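PDB 2NUH: periplasmic divalent cation tolerance protein, which is of unknown function but belongs to the CutA family, which is linked to divalent cation tolerance and may bind copper ions. Local coordinates for residues C12-L15 with P16-E19; Y97-W100 with I101-I105. All blocks are in the same frame, centred on the assembly; numbering follows the deposited sequence. Where two conformers were deposited one is given.

Contact 1 (C12-L15 with P16-E19); sequences CPDL and PSAE
Leu15 flanks Pro16 at the start of helix 15-27, with Leu15 CB 3.7 Å from Pro16 CD. The Leu15 side chain also touches Ile56 of strand 50-63 and Gln36 of strand 33-38. Leu15 O accepts from Glu19 N at 2.8 Å, and the extended Glu19 side chain starts with CG beside this carbonyl. Pro16 sits in the first turn. Its ring crosses the Asp14 side chain at about a right angle, and Pro16 CD comes 3.3 Å from Asp14 OD1.

Ser17 grips Asp14 through both its backbone and its hydroxyl. Ser17 N donates to Asp14 OD1 at 3.0 Å. The bond is fairly straight at 164°, and the donor arrives nearly along the C-O axis of the carboxylate. Asp14 is thus the N-cap of the helix, at the first strand-to-helix connection of the ferredoxin-like CutA fold. Asp14 CG stands between its own backbone N and carbonyl carbon (chi1 62°), which turns the carboxylate back over the first turn. Ser17 OG lies 2.7 Å from Asp14 OD1 and 2.9 Å from Asp14 O, and its single proton could serve either acceptor. Asp14 O also takes the regular helical bond from Ala18 N at 3.1 Å. On the loop side, Pro13 CD touches Ser17 OG at 3.3 Å, while Pro79 also borders Ser17.

Contact 2 (Y97-W100 with I101-I105); sequences YLTW and INTEI
Glu104 lies against Trp100, one turn back along helix 95-105. Its CB starts 3.4 Å from Trp100 O, the carbonyl that accepts the Glu104 backbone N-H. Glu104 CG comes next. It sits over one face of the indole and makes a CH-pi contact with the five-membered ring, 3.6 Å from the centroid and 23° off the ring normal. A bend at chi2 (-66°) carries the carboxylate out past the NE1 rim. Glu104 CD is 3.5 Å from Trp100 NE1. At the tip, Glu104 OE1 lies 3.6 Å from the same Trp100 NE1, and Glu104 OE2 comes no nearer than 4.2 Å to Trp100 CZ2. The carboxylate and ring planes are only 9° apart. The acid lies above the ring plane but beyond the NE1 edge, not stacked on the ring.

Trp100 also meets Ile101, at about a right angle, with Trp100 CE3 3.8 Å from Ile101 CG1. Ile101 reaches back to Tyr97 as well. Its CG1 lies over one face of the phenol ring, and Ile101 CD1 touches Tyr97 CE2 at 3.4 Å. Ala32 and Val5 are further neighbours of Ile101.

Thr103 OG1 is within hydrogen-bonding distance of Thr99 O and Trp100 O and can donate to either. Its methyl, Thr103 CG2, is 3.9 Å from Thr99 CG2. Asn102 OD1 accepts a hydrogen bond from Asn63 ND2.

The backbone bonds run from residue i+4 to residue i, from Ile101 to Tyr97 through Glu104 to Trp100. This is the regular ladder of an alpha-helix, here the C-terminal helix of the CutA fold, which packs Leu98 and Ile101 against Val5 of strand 5-12.

Contacts 1 and 2 lie on opposite sides of the chain's centre. Their centres are about 25 Å apart and their nearest atoms about 15 Å apart, so they do not touch. Contact 1 is the nearer to the middle, about 11 Å from the chain centre against about 16 Å for contact 2. They are related through the sheet. Strand 5-12 runs into 12-15 at its end, and its first residue, Val5, is touched by the helix of contact 2. Strand 50-63 likewise meets contact 1 through Ile56 and contact 2 near Lys61 to Asn63. No metal or ligand site is identified here to which either contact could be related.

Contact 1 (C12-L15 with P16-E19)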
# COMPACT_ATOMS: atom_id res chain seq x y z
N CYS A 12 2.02 -4.64 -6.80
CA CYS A 12 3.33 -4.59 -7.43
C CYS A 12 3.55 -5.85 -8.20
O CYS A 12 2.87 -6.85 -7.97
CB CYS A 12 4.50 -4.42 -6.46
SG CYS A 12 4.34 -5.38 -4.99
N PRO A 13 4.49 -5.82 -9.14
CA PRO A 13 4.63 -6.94 -10.05
C PRO A 13 5.24 -8.19 -9.44
O PRO A 13 5.05 -9.28 -9.98
CB PRO A 13 5.54 -6.39 -11.14
CG PRO A 13 6.31 -5.30 -10.49
CD PRO A 13 5.40 -4.71 -9.46
N ASP A 14 6.00 -8.04 -8.36
CA ASP A 14 6.65 -9.23 -7.82
C ASP A 14 7.06 -9.09 -6.39
O ASP A 14 6.82 -8.06 -5.76
CB ASP A 14 7.87 -9.57 -8.66
CG ASP A 14 8.91 -8.47 -8.65
OD1 ASP A 14 8.85 -7.51 -7.84
OD2 ASP A 14 9.83 -8.57 -9.48
N LEU A 15 7.71 -10.13 -5.87
CA LEU A 15 8.07 -10.14 -4.46
C LEU A 15 9.12 -9.10 -4.07
O LEU A 15 8.96 -8.47 -3.05
CB LEU A 15 8.41 -11.56 -3.96
CG LEU A 15 7.25 -12.57 -3.98
CD1 LEU A 15 7.75 -13.99 -3.79
CD2 LEU A 15 6.13 -12.25 -2.98
N PRO A 16 10.21 -8.92 -4.85
CA PRO A 16 11.13 -7.89 -4.40
C PRO A 16 10.49 -6.52 -4.33
O PRO A 16 10.71 -5.81 -3.36
CB PRO A 16 12.24 -7.91 -5.45
CG PRO A 16 12.18 -9.27 -6.00
CD PRO A 16 10.73 -9.60 -6.05
N SER A 17 9.68 -6.15 -5.32
CA SER A 17 9.06 -4.84 -5.23
C SER A 17 8.15 -4.73 -4.02
O SER A 17 8.11 -3.70 -3.37
CB SER A 17 8.34 -4.43 -6.50
OG SER A 17 7.42 -5.41 -6.89
N ALA A 18 7.43 -5.81 -3.71
CA ALA A 18 6.55 -5.80 -2.54
C ALA A 18 7.39 -5.69 -1.29
O ALA A 18 7.01 -4.98 -0.36
CB ALA A 18 5.68 -7.06 -2.51
N GLU A 19 8.52 -6.39 -1.25
CA GLU A 19 9.36 -6.37 -0.07
C GLU A 19 10.00 -5.01 0.09
O GLU A 19 10.08 -4.49 1.19
CB GLU A 19 10.42 -7.46 -0.17
CG GLU A 19 9.81 -8.85 -0.28
CD GLU A 19 10.82 -9.98 -0.25
OE1 GLU A 19 10.39 -11.14 -0.46
OE2 GLU A 19 12.03 -9.72 -0.02

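Contact 2 (Y97-W100 with I101-I105)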
# COMPACT_ATOMS: atom_id res chain seq x y z
N TYR A 97 -5.38 -1.13 18.48
CA TYR A 97 -4.76 -1.35 17.18
C TYR A 97 -4.63 -0.04 16.42
O TYR A 97 -3.59 0.25 15.84
CB TYR A 97 -5.52 -2.39 16.36
CG TYR A 97 -4.83 -2.67 15.06
CD1 TYR A 97 -3.65 -3.40 15.03
CD2 TYR A 97 -5.33 -2.16 13.88
CE1 TYR A 97 -3.00 -3.63 13.84
CE2 TYR A 97 -4.68 -2.39 12.69
CZ TYR A 97 -3.52 -3.13 12.69
OH TYR A 97 -2.87 -3.35 11.50
N LEU A 98 -5.68 0.78 16.44
CA LEU A 98 -5.62 2.09 15.82
C LEU A 98 -4.55 2.93 16.50
O LEU A 98 -3.78 3.63 15.83
CB LEU A 98 -6.96 2.78 15.90
CG LEU A 98 -8.14 2.04 15.28
CD1 LEU A 98 -9.42 2.77 15.65
CD2 LEU A 98 -8.02 1.89 13.77
N THR A 99 -4.47 2.85 17.82
CA THR A 99 -3.45 3.59 18.55
C THR A 99 -2.06 3.11 18.15
O THR A 99 -1.15 3.92 17.95
CB THR A 99 -3.66 3.47 20.07
OG1 THR A 99 -4.88 4.14 20.41
CG2 THR A 99 -2.50 4.10 20.86
N TRP A 100 -1.89 1.80 18.02
CA TRP A 100 -0.60 1.26 17.60
C TRP A 100 -0.17 1.77 16.22
O TRP A 100 0.98 2.17 16.03
CB TRP A 100 -0.62 -0.27 17.64
CG TRP A 100 0.61 -0.88 17.08
CD1 TRP A 100 1.81 -1.05 17.71
CD2 TRP A 100 0.77 -1.38 15.75
NE1 TRP A 100 2.71 -1.63 16.85
CE2 TRP A 100 2.10 -1.85 15.64
CE3 TRP A 100 -0.07 -1.48 14.64
CZ2 TRP A 100 2.60 -2.41 14.46
CZ3 TRP A 100 0.43 -2.04 13.46
CH2 TRP A 100 1.75 -2.49 13.38
N ILE A 101 -1.09 1.79 15.27
CA ILE A 101 -0.76 2.30 13.94
C ILE A 101 -0.23 3.70 14.09
O ILE A 101 0.83 4.04 13.56
CB ILE A 101 -1.98 2.30 13.01
CG1 ILE A 101 -2.31 0.86 12.62
CG2 ILE A 101 -1.71 3.15 11.75
CD1 ILE A 101 -3.60 0.72 11.88
N ASN A 102 -0.95 4.51 14.86
CA ASN A 102 -0.61 5.91 14.99
C ASN A 102 0.70 6.11 15.71
O ASN A 102 1.51 6.93 15.30
CB ASN A 102 -1.73 6.68 15.69
CG ASN A 102 -2.89 6.96 14.77
OD1 ASN A 102 -2.70 7.52 13.70
ND2 ASN A 102 -4.09 6.58 15.18
N THR A 103 0.92 5.36 16.79
CA THR A 103 2.13 5.53 17.59
C THR A 103 3.37 5.03 16.85
O THR A 103 4.47 5.53 17.07
CB THR A 103 2.03 4.89 18.98
OG1 THR A 103 1.76 3.49 18.85
CG2 THR A 103 0.91 5.54 19.77
N GLU A 104 3.18 4.07 15.95
CA GLU A 104 4.28 3.58 15.14
C GLU A 104 4.84 4.64 14.21
O GLU A 104 6.04 4.62 13.90
CB GLU A 104 3.86 2.39 14.29
CG GLU A 104 3.76 1.10 15.07
CD GLU A 104 5.10 0.63 15.59
OE1 GLU A 104 5.34 0.77 16.81
OE2 GLU A 104 5.91 0.13 14.78
N ILE A 105 3.99 5.55 13.75
CA ILE A 105 4.38 6.47 12.69
C ILE A 105 4.33 7.95 13.08
O ILE A 105 4.93 8.78 12.40
CB ILE A 105 3.60 6.21 11.37
CG1 ILE A 105 2.10 6.43 11.55
CG2 ILE A 105 3.90 4.81 10.85
CD1 ILE A 105 1.30 6.08 10.28